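PDB 4H7L: cupin 2 conserved barrel domain protein, which is of unknown function but binds a copper(II) ion in a site of cupin type and probably belongs to the Pac13-like cupins. Local coordinates for residues His61-His66 / Val102-Val107; Glu68-Leu73 / Ile112-Ser117; Ile81-Gln86 / Leu94-Pro99. One frame throughout, in Å; residues are numbered along the deposited sequence.

Contact 1: His61-His66 / Val102-Val107; sequences HYHREH and VRHRIV. With CU (copper (II) ion), chain D.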
loop_
_atom_site.group_PDB
_atom_site.type_symbol
_atom_site.label_atom_id
_atom_site.label_comp_id
_atom_site.label_asym_id
_atom_site.label_seq_id
_atom_site.Cartn_x
_atom_site.Cartn_y
_atom_site.Cartn_z
ATOM N N HIS B 61 9.382 -16.470 -7.688
ATOM C CA HIS B 61 8.021 -16.899 -7.974
ATOM C C HIS B 61 7.297 -15.847 -8.806
ATOM O O HIS B 61 7.810 -14.752 -9.033
ATOM C CB HIS B 61 7.253 -17.146 -6.670
ATOM C CG HIS B 61 6.897 -15.892 -5.930
ATOM N ND1 HIS B 61 7.728 -15.320 -4.990
ATOM C CD2 HIS B 61 5.801 -15.097 -5.995
ATOM C CE1 HIS B 61 7.159 -14.228 -4.508
ATOM N NE2 HIS B 61 5.989 -14.069 -5.103
ATOM N N TYR B 62 6.100 -16.187 -9.263
ATOM C CA TYR B 62 5.271 -15.223 -9.966
ATOM C C TYR B 62 3.788 -15.540 -9.803
ATOM O O TYR B 62 3.409 -16.599 -9.304
ATOM C CB TYR B 62 5.646 -15.157 -11.448
ATOM C CG TYR B 62 5.328 -16.403 -12.242
ATOM C CD1 TYR B 62 6.174 -17.507 -12.211
ATOM C CD2 TYR B 62 4.194 -16.467 -13.044
ATOM C CE1 TYR B 62 5.890 -18.644 -12.947
ATOM C CE2 TYR B 62 3.903 -17.600 -13.782
ATOM C CZ TYR B 62 4.754 -18.683 -13.734
ATOM O OH TYR B 62 4.464 -19.816 -14.466
ATOM N N HIS B 63 2.956 -14.600 -10.228
ATOM C CA HIS B 63 1.521 -14.710 -10.059
ATOM C C HIS B 63 0.866 -14.564 -11.420
ATOM O O HIS B 63 1.284 -13.738 -12.232
ATOM C CB HIS B 63 1.027 -13.624 -9.101
ATOM C CG HIS B 63 1.789 -13.565 -7.812
ATOM N ND1 HIS B 63 1.750 -14.575 -6.874
ATOM C CD2 HIS B 63 2.606 -12.613 -7.302
ATOM C CE1 HIS B 63 2.516 -14.251 -5.847
ATOM N NE2 HIS B 63 3.047 -13.065 -6.081
ATOM N N ARG B 64 -0.157 -15.370 -11.673
ATOM C CA ARG B 64 -0.813 -15.378 -12.974
ATOM C C ARG B 64 -2.050 -14.491 -13.012
ATOM O O ARG B 64 -2.522 -14.135 -14.090
ATOM C CB ARG B 64 -1.201 -16.810 -13.354
ATOM C CG ARG B 64 -0.014 -17.725 -13.533
ATOM C CD ARG B 64 -0.407 -19.077 -14.105
ATOM N NE ARG B 64 0.782 -19.869 -14.407
ATOM C CZ ARG B 64 0.799 -20.961 -15.164
ATOM N NH1 ARG B 64 -0.311 -21.421 -15.723
ATOM N NH2 ARG B 64 1.943 -21.589 -15.370
ATOM N N GLU B 65 -2.568 -14.136 -11.840
ATOM C CA GLU B 65 -3.854 -13.451 -11.746
ATOM C C GLU B 65 -3.823 -12.243 -10.808
ATOM O O GLU B 65 -4.829 -11.555 -10.640
ATOM C CB GLU B 65 -4.913 -14.435 -11.246
ATOM C CG GLU B 65 -5.030 -15.713 -12.069
ATOM C CD GLU B 65 -6.037 -15.590 -13.193
ATOM O OE1 GLU B 65 -7.184 -16.054 -13.014
ATOM O OE2 GLU B 65 -5.684 -15.031 -14.256
ATOM N N HIS B 66 -2.672 -11.989 -10.196
ATOM C CA HIS B 66 -2.551 -10.935 -9.198
ATOM C C HIS B 66 -1.367 -10.038 -9.493
ATOM O O HIS B 66 -0.284 -10.513 -9.829
ATOM C CB HIS B 66 -2.367 -11.541 -7.808
ATOM C CG HIS B 66 -3.574 -12.257 -7.300
ATOM N ND1 HIS B 66 -3.935 -13.513 -7.741
ATOM C CD2 HIS B 66 -4.513 -11.891 -6.397
ATOM C CE1 HIS B 66 -5.041 -13.889 -7.127
ATOM N NE2 HIS B 66 -5.414 -12.923 -6.306
ATOM N N VAL B 102 5.517 -11.460 -13.977
ATOM C CA VAL B 102 6.850 -10.973 -13.654
ATOM C C VAL B 102 7.467 -11.811 -12.538
ATOM O O VAL B 102 7.008 -11.770 -11.401
ATOM C CB VAL B 102 6.821 -9.497 -13.221
ATOM C CG1 VAL B 102 8.161 -9.089 -12.625
ATOM C CG2 VAL B 102 6.466 -8.610 -14.403
ATOM N N ARG B 103 8.498 -12.585 -12.870
ATOM C CA ARG B 103 9.228 -13.353 -11.864
ATOM C C ARG B 103 9.860 -12.390 -10.872
ATOM O O ARG B 103 10.446 -11.385 -11.268
ATOM C CB ARG B 103 10.315 -14.211 -12.512
ATOM C CG ARG B 103 9.838 -15.549 -13.056
ATOM C CD ARG B 103 8.822 -15.403 -14.185
ATOM N NE ARG B 103 8.500 -16.699 -14.779
ATOM C CZ ARG B 103 7.529 -16.915 -15.665
ATOM N NH1 ARG B 103 6.746 -15.926 -16.075
ATOM N NH2 ARG B 103 7.330 -18.136 -16.136
ATOM N N HIS B 104 9.747 -12.689 -9.584
ATOM C CA HIS B 104 10.242 -11.767 -8.573
ATOM C C HIS B 104 10.574 -12.435 -7.249
ATOM O O HIS B 104 10.040 -13.494 -6.916
ATOM C CB HIS B 104 9.227 -10.638 -8.332
ATOM C CG HIS B 104 7.911 -11.104 -7.786
ATOM N ND1 HIS B 104 6.950 -11.699 -8.574
ATOM C CD2 HIS B 104 7.394 -11.056 -6.534
ATOM C CE1 HIS B 104 5.900 -12.005 -7.832
ATOM N NE2 HIS B 104 6.145 -11.628 -6.589
ATOM N N ARG B 105 11.472 -11.795 -6.503
ATOM C CA ARG B 105 11.752 -12.155 -5.120
ATOM C C ARG B 105 12.646 -11.093 -4.500
ATOM O O ARG B 105 13.313 -10.342 -5.210
ATOM C CB ARG B 105 12.447 -13.506 -5.024
ATOM C CG ARG B 105 13.826 -13.518 -5.639
ATOM C CD ARG B 105 14.675 -14.630 -5.072
ATOM N NE ARG B 105 15.938 -14.728 -5.790
ATOM C CZ ARG B 105 16.731 -15.791 -5.778
ATOM N NH1 ARG B 105 16.399 -16.870 -5.082
ATOM N NH2 ARG B 105 17.860 -15.776 -6.473
ATOM N N ILE B 106 12.656 -11.034 -3.173
ATOM C CA ILE B 106 13.540 -10.126 -2.458
ATOM C C ILE B 106 14.747 -10.882 -1.906
ATOM O O ILE B 106 14.656 -12.056 -1.553
ATOM C CB ILE B 106 12.794 -9.394 -1.333
ATOM C CG1 ILE B 106 11.905 -8.308 -1.938
ATOM C CG2 ILE B 106 13.777 -8.772 -0.350
ATOM C CD1 ILE B 106 11.033 -7.590 -0.938
ATOM N N VAL B 107 15.880 -10.194 -1.849
ATOM C CA VAL B 107 17.131 -10.791 -1.404
ATOM C C VAL B 107 17.693 -9.936 -0.281
ATOM O O VAL B 107 17.848 -8.726 -0.437
ATOM C CB VAL B 107 18.139 -10.870 -2.563
ATOM C CG1 VAL B 107 19.483 -11.388 -2.079
ATOM C CG2 VAL B 107 17.589 -11.753 -3.675
HETATM CU CU CU D . 4.708 -12.306 -5.000
#
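The guanidinium of R103 lies flat on one face of the Y62 ring, their planes only 13° apart. CZ of R103 stands 3.7 Å from the centroid of the Y62 ring, over its face, so the stack is also a cation-pi pair. NH2 of R103 sits nearer the rim, 3.5 Å from CE1 of Y62. The R103 chain is bent at chi2 (63°), which brings CD close to the same ring. NE of R103 forms a salt bridge with D128. R64 meets the hydroxyl of Y62 edge-on, donating a hydrogen bond from NH2 in its own guanidinium plane.

The three histidine rings are gathered by copper. H61 and H104 are oblique, with planes at 63°. NE2 of H63 lies at the edge of the H61 ring, and CD2 of H63 at the edge of the H104 ring. Copper is bound by NE2 of H61 at 2.2 Å, NE2 of H63 at 2.1 Å and NE2 of H104 at 2.2 Å. The close approach of these nitrogens reflects the shared metal and not hydrogen bonding. ND1 of H104 donates to O of V102 at 2.8 Å, in the ring plane, which helps fix the rotation of the ring. ND1 of H63 is bonded to O of D124.

The backbones of H61 and H104 form a single antiparallel hydrogen-bonded pair. N of H61 reaches O of H104 at 3.1 Å, and N of H104 reaches O of H61 at 2.9 Å.

E68 supplies the fourth ligand. Segment 61-66 belongs to the loop between strands 48-54 and 67-72. Strand 104-107 pairs with strand 80-83, and H104 also packs against L83 of that strand and Y70 of strand 67-72.

Contact 2: Glu68-Leu73 / Ile112-Ser117; sequences EIYVVL and IINIVS. With CU (copper (II) ion), chain D.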
loop_
_atom_site.group_PDB
_atom_site.type_symbol
_atom_site.label_atom_id
_atom_site.label_comp_id
_atom_site.label_asym_id
_atom_site.label_seq_id
_atom_site.Cartn_x
_atom_site.Cartn_y
_atom_site.Cartn_z
ATOM N N GLU B 68 1.114 -7.129 -7.748
ATOM C CA GLU B 68 1.538 -6.722 -6.419
ATOM C C GLU B 68 2.273 -5.390 -6.481
ATOM O O GLU B 68 2.915 -5.072 -7.477
ATOM C CB GLU B 68 2.436 -7.798 -5.800
ATOM C CG GLU B 68 1.737 -9.135 -5.584
ATOM C CD GLU B 68 2.597 -10.145 -4.833
ATOM O OE1 GLU B 68 2.077 -10.766 -3.881
ATOM O OE2 GLU B 68 3.784 -10.332 -5.196
ATOM N N ILE B 69 2.150 -4.606 -5.419
ATOM C CA ILE B 69 2.934 -3.390 -5.283
ATOM C C ILE B 69 3.620 -3.389 -3.931
ATOM O O ILE B 69 2.968 -3.256 -2.898
ATOM C CB ILE B 69 2.077 -2.121 -5.398
ATOM C CG1 ILE B 69 1.382 -2.065 -6.757
ATOM C CG2 ILE B 69 2.949 -0.884 -5.196
ATOM C CD1 ILE B 69 0.471 -0.866 -6.917
ATOM N N TYR B 70 4.938 -3.549 -3.944
ATOM C CA TYR B 70 5.721 -3.515 -2.719
ATOM C C TYR B 70 6.086 -2.075 -2.392
ATOM O O TYR B 70 6.452 -1.306 -3.276
ATOM C CB TYR B 70 7.009 -4.327 -2.875
ATOM C CG TYR B 70 6.830 -5.823 -3.059
ATOM C CD1 TYR B 70 5.571 -6.400 -3.134
ATOM C CD2 TYR B 70 7.937 -6.660 -3.145
ATOM C CE1 TYR B 70 5.422 -7.768 -3.300
ATOM C CE2 TYR B 70 7.796 -8.026 -3.306
ATOM C CZ TYR B 70 6.537 -8.574 -3.383
ATOM O OH TYR B 70 6.395 -9.936 -3.543
ATOM N N VAL B 71 5.973 -1.707 -1.125
ATOM C CA VAL B 71 6.499 -0.432 -0.654
ATOM C C VAL B 71 7.492 -0.690 0.469
ATOM O O VAL B 71 7.104 -1.111 1.559
ATOM C CB VAL B 71 5.387 0.486 -0.120
ATOM C CG1 VAL B 71 5.975 1.813 0.334
ATOM C CG2 VAL B 71 4.321 0.709 -1.176
ATOM N N VAL B 72 8.770 -0.432 0.211
ATOM C CA VAL B 72 9.811 -0.697 1.202
ATOM C C VAL B 72 9.765 0.299 2.359
ATOM O O VAL B 72 9.826 1.508 2.146
ATOM C CB VAL B 72 11.212 -0.646 0.576
ATOM C CG1 VAL B 72 12.272 -0.895 1.641
ATOM C CG2 VAL B 72 11.331 -1.661 -0.549
ATOM N N LEU B 73 9.666 -0.214 3.582
ATOM C CA LEU B 73 9.663 0.631 4.771
ATOM C C LEU B 73 11.045 0.675 5.422
ATOM O O LEU B 73 11.480 1.718 5.911
ATOM C CB LEU B 73 8.613 0.145 5.774
ATOM C CG LEU B 73 7.167 0.163 5.264
ATOM C CD1 LEU B 73 6.193 -0.050 6.409
ATOM C CD2 LEU B 73 6.849 1.457 4.531
ATOM N N ILE B 112 8.219 -4.646 4.254
ATOM C CA ILE B 112 7.455 -4.047 3.175
ATOM C C ILE B 112 5.958 -4.029 3.442
ATOM O O ILE B 112 5.448 -4.784 4.269
ATOM C CB ILE B 112 7.693 -4.786 1.848
ATOM C CG1 ILE B 112 7.142 -6.211 1.919
ATOM C CG2 ILE B 112 9.174 -4.814 1.515
ATOM C CD1 ILE B 112 6.673 -6.738 0.586
ATOM N N ILE B 113 5.270 -3.130 2.747
ATOM C CA ILE B 113 3.828 -3.196 2.607
ATOM C C ILE B 113 3.552 -3.806 1.245
ATOM O O ILE B 113 3.883 -3.213 0.226
ATOM C CB ILE B 113 3.173 -1.806 2.622
ATOM C CG1 ILE B 113 3.463 -1.068 3.930
ATOM C CG2 ILE B 113 1.671 -1.933 2.399
ATOM C CD1 ILE B 113 2.775 -1.651 5.127
ATOM N N ASN B 114 2.953 -4.986 1.218
ATOM C CA ASN B 114 2.607 -5.607 -0.049
ATOM C C ASN B 114 1.133 -5.393 -0.362
ATOM O O ASN B 114 0.257 -5.884 0.346
ATOM C CB ASN B 114 2.941 -7.099 -0.032
ATOM C CG ASN B 114 2.656 -7.769 -1.355
ATOM O OD1 ASN B 114 2.393 -7.098 -2.358
ATOM N ND2 ASN B 114 2.709 -9.098 -1.371
ATOM N N ILE B 115 0.871 -4.645 -1.425
ATOM C CA ILE B 115 -0.490 -4.358 -1.854
ATOM C C ILE B 115 -0.847 -5.273 -3.016
ATOM O O ILE B 115 -0.209 -5.228 -4.065
ATOM C CB ILE B 115 -0.623 -2.889 -2.282
ATOM C CG1 ILE B 115 -0.265 -1.970 -1.112
ATOM C CG2 ILE B 115 -2.033 -2.595 -2.755
ATOM C CD1 ILE B 115 0.223 -0.603 -1.537
ATOM N N VAL B 116 -1.864 -6.106 -2.822
ATOM C CA VAL B 116 -2.207 -7.139 -3.796
ATOM C C VAL B 116 -3.599 -6.929 -4.384
ATOM O O VAL B 116 -4.562 -6.709 -3.648
ATOM C CB VAL B 116 -2.174 -8.529 -3.139
ATOM C CG1 VAL B 116 -2.442 -9.615 -4.172
ATOM C CG2 VAL B 116 -0.841 -8.761 -2.445
ATOM N N SER B 117 -3.710 -7.011 -5.707
ATOM C CA SER B 117 -5.006 -6.868 -6.371
ATOM C C SER B 117 -5.184 -7.902 -7.492
ATOM O O SER B 117 -4.273 -8.128 -8.282
ATOM C CB SER B 117 -5.157 -5.464 -6.947
ATOM O OG SER B 117 -4.637 -5.415 -8.259
HETATM CU CU CU D . 4.708 -12.306 -5.000
#
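E68 binds copper through OE2 at 2.2 Å, and N114 holds the other oxygen of the same carboxylate. ND2 of N114 donates to OE1 of E68 at 3.1 Å in an almost straight bond, 175° at the hydrogen. The donor comes from above the carboxylate plane, while OE1 lies in the amide plane of N114. The two flat groups are therefore steeply turned, 80° apart. The hydroxyl of Y70 donates to OE2 of E68 at 3.1 Å, also from above the carboxylate plane. The carboxylate is thus gripped at both oxygens, which should limit its rotation.

Y70 and N114 run side by side. OD1 of N114 lies at the edge of the Y70 ring, 3.2 Å from CE1 of Y70. CG of N114 is anti to the backbone N (chi1 -177°), which starts the amide on its way alongside the ring. Over one face of the Y70 ring, CD1 of I112 makes a CH-pi contact, 3.8 Å from the ring centroid. An alanine in place of Y70 would probably leave OE2 of E68 without its hydroxyl donor and open a gap beside CD1 of I112.

Behind these groups the antiparallel backbones set the spacing. I69 pairs with I115 and V71 with I113, each through two N-H to O bonds. E68, Y70, V72, I112, N114 and V116 share one face of the sheet. I69, V71, I113 and I115 occupy the other, where I69 packs on V47 of the second subunit, and I115 on I115 of that subunit.

H61, H63 and H104 complete the copper site. Two histidines with a single residue between them, a glutamate five positions after the second and a later histidine make the classic metal site inside a cupin barrel.

Contact 3: Ile81-Gln86 / Leu94-Pro99; sequences IELNGQ and LAISIP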
loop_
_atom_site.group_PDB
_atom_site.type_symbol
_atom_site.label_atom_id
_atom_site.label_comp_id
_atom_site.label_asym_id
_atom_site.label_seq_id
_atom_site.Cartn_x
_atom_site.Cartn_y
_atom_site.Cartn_z
ATOM N N ILE B 81 15.896 -6.320 -4.945
ATOM C CA ILE B 81 14.726 -7.000 -5.466
ATOM C C ILE B 81 15.098 -7.506 -6.846
ATOM O O ILE B 81 15.807 -6.827 -7.588
ATOM C CB ILE B 81 13.507 -6.064 -5.542
ATOM C CG1 ILE B 81 12.273 -6.833 -6.008
ATOM C CG2 ILE B 81 13.784 -4.897 -6.476
ATOM C CD1 ILE B 81 10.974 -6.175 -5.617
ATOM N N GLU B 82 14.655 -8.713 -7.177
ATOM C CA GLU B 82 14.938 -9.288 -8.482
ATOM C C GLU B 82 13.665 -9.357 -9.300
ATOM O O GLU B 82 12.687 -9.977 -8.889
ATOM C CB GLU B 82 15.557 -10.677 -8.337
ATOM C CG GLU B 82 16.971 -10.649 -7.779
ATOM C CD GLU B 82 17.551 -12.036 -7.567
ATOM O OE1 GLU B 82 16.832 -13.031 -7.803
ATOM O OE2 GLU B 82 18.729 -12.130 -7.163
ATOM N N LEU B 83 13.679 -8.700 -10.455
ATOM C CA LEU B 83 12.530 -8.688 -11.349
ATOM C C LEU B 83 12.948 -9.245 -12.703
ATOM O O LEU B 83 13.816 -8.687 -13.375
ATOM C CB LEU B 83 11.983 -7.268 -11.486
ATOM C CG LEU B 83 11.495 -6.651 -10.174
ATOM C CD1 LEU B 83 11.302 -5.151 -10.304
ATOM C CD2 LEU B 83 10.203 -7.310 -9.740
ATOM N N ASN B 84 12.333 -10.358 -13.091
ATOM C CA ASN B 84 12.721 -11.075 -14.303
ATOM C C ASN B 84 14.235 -11.151 -14.462
ATOM O O ASN B 84 14.775 -10.817 -15.515
ATOM C CB ASN B 84 12.091 -10.434 -15.544
ATOM C CG ASN B 84 10.594 -10.687 -15.641
ATOM O OD1 ASN B 84 10.100 -11.737 -15.225
ATOM N ND2 ASN B 84 9.868 -9.724 -16.201
ATOM N N GLY B 85 14.915 -11.578 -13.403
ATOM C CA GLY B 85 16.342 -11.843 -13.459
ATOM C C GLY B 85 17.237 -10.620 -13.359
ATOM O O GLY B 85 18.460 -10.740 -13.424
ATOM N N GLN B 86 16.637 -9.446 -13.199
ATOM C CA GLN B 86 17.398 -8.213 -13.048
ATOM C C GLN B 86 17.364 -7.764 -11.593
ATOM O O GLN B 86 16.320 -7.817 -10.946
ATOM C CB GLN B 86 16.827 -7.120 -13.951
ATOM C CG GLN B 86 16.868 -7.458 -15.429
ATOM C CD GLN B 86 18.283 -7.607 -15.942
ATOM O OE1 GLN B 86 19.160 -6.808 -15.616
ATOM N NE2 GLN B 86 18.517 -8.639 -16.740
ATOM N N LEU B 94 10.771 3.052 -1.541
ATOM C CA LEU B 94 10.756 2.611 -2.924
ATOM C C LEU B 94 9.452 1.859 -3.163
ATOM O O LEU B 94 9.067 1.012 -2.356
ATOM C CB LEU B 94 11.949 1.696 -3.204
ATOM C CG LEU B 94 12.083 1.217 -4.648
ATOM C CD1 LEU B 94 12.420 2.384 -5.570
ATOM C CD2 LEU B 94 13.131 0.119 -4.758
ATOM N N ALA B 95 8.772 2.178 -4.260
ATOM C CA ALA B 95 7.543 1.481 -4.631
ATOM C C ALA B 95 7.783 0.655 -5.885
ATOM O O ALA B 95 8.235 1.179 -6.903
ATOM C CB ALA B 95 6.421 2.468 -4.866
ATOM N N ILE B 96 7.483 -0.637 -5.814
ATOM C CA ILE B 96 7.684 -1.509 -6.958
ATOM C C ILE B 96 6.376 -2.144 -7.393
ATOM O O ILE B 96 5.703 -2.811 -6.612
ATOM C CB ILE B 96 8.706 -2.617 -6.668
ATOM C CG1 ILE B 96 9.964 -2.029 -6.030
ATOM C CG2 ILE B 96 9.067 -3.343 -7.949
ATOM C CD1 ILE B 96 9.966 -2.095 -4.529
ATOM N N SER B 97 6.028 -1.923 -8.651
ATOM C CA SER B 97 4.839 -2.502 -9.245
ATOM C C SER B 97 5.218 -3.782 -9.967
ATOM O O SER B 97 6.077 -3.775 -10.851
ATOM C CB SER B 97 4.214 -1.514 -10.229
ATOM O OG SER B 97 3.240 -2.144 -11.040
ATOM N N ILE B 98 4.575 -4.881 -9.587
ATOM C CA ILE B 98 4.889 -6.188 -10.142
ATOM C C ILE B 98 3.655 -6.797 -10.792
ATOM O O ILE B 98 2.851 -7.442 -10.125
ATOM C CB ILE B 98 5.401 -7.135 -9.051
ATOM C CG1 ILE B 98 6.574 -6.486 -8.313
ATOM C CG2 ILE B 98 5.812 -8.475 -9.660
ATOM C CD1 ILE B 98 7.042 -7.257 -7.094
ATOM N N PRO B 99 3.495 -6.577 -12.102
ATOM C CA PRO B 99 2.372 -7.154 -12.844
ATOM C C PRO B 99 2.428 -8.670 -12.845
ATOM O O PRO B 99 3.464 -9.243 -12.521
ATOM C CB PRO B 99 2.572 -6.620 -14.270
ATOM C CG PRO B 99 3.466 -5.450 -14.138
ATOM C CD PRO B 99 4.323 -5.693 -12.938
#
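I81 and I96 meet tip to tip across the inside of the cupin barrel, from strands that do not pair with each other. Strands 81-83 and 94-98 belong to different sheets. Their axes come no closer than 10.0 Å and run at 29°, so side chains alone bridge the space between the two backbones. I81, L83, I96 and I98 all start out toward the facing strand.

CG1 of I81 is anti to the backbone N (chi1 -176°), and CD1 reaches CG2 of I96 at 4.1 Å. L83 crosses both I96 and I98 obliquely and splits its branches between them. CD1 of L83 packs on CG2 of I96, and CD2 of L83 meets CG1 and CD1 of I98. The contact is apolar throughout. Y70 touches I81, I96 and I98, while H104 touches L83 and I98, which places this packing beside the copper site.

Beyond L83 the chain reverses in a type I' turn to Q86, with N84 and G85 at its centre. N and O of L83 are bonded to O and N of Q86. On the other strand, residues L94 to S97 pair antiparallel with a strand of the second subunit, so that sheet continues across the interface.

CG2 of I96 is shared by both partners on 81-83, with CD1 of L83 the nearer at 3.7 Å. CD2 of L83 lies 4.0 Å from CG1 of I98.

How the contacts relate
Going from the N terminus, the chain passes through 61-66, 68-73, 81-86, 94-99, 102-107 and 112-117. Contact 3 closes first, over the short connection from 86 to 94. Contact 1 then joins 61-66 to 102-107, and contact 2 joins 68-73 to 112-117. These two wide loops cross, since their segments alternate, and contact 3 falls within both. Contacts 1 and 2 meet at the copper ion. Contacts 1 and 3 share the sheet of strands 80-83 and 104-107, tied further by the salt bridge of R105 with E82. Contacts 2 and 3 share the larger sheet, where strand 67-72 pairs with 94-98, and both reach the second subunit.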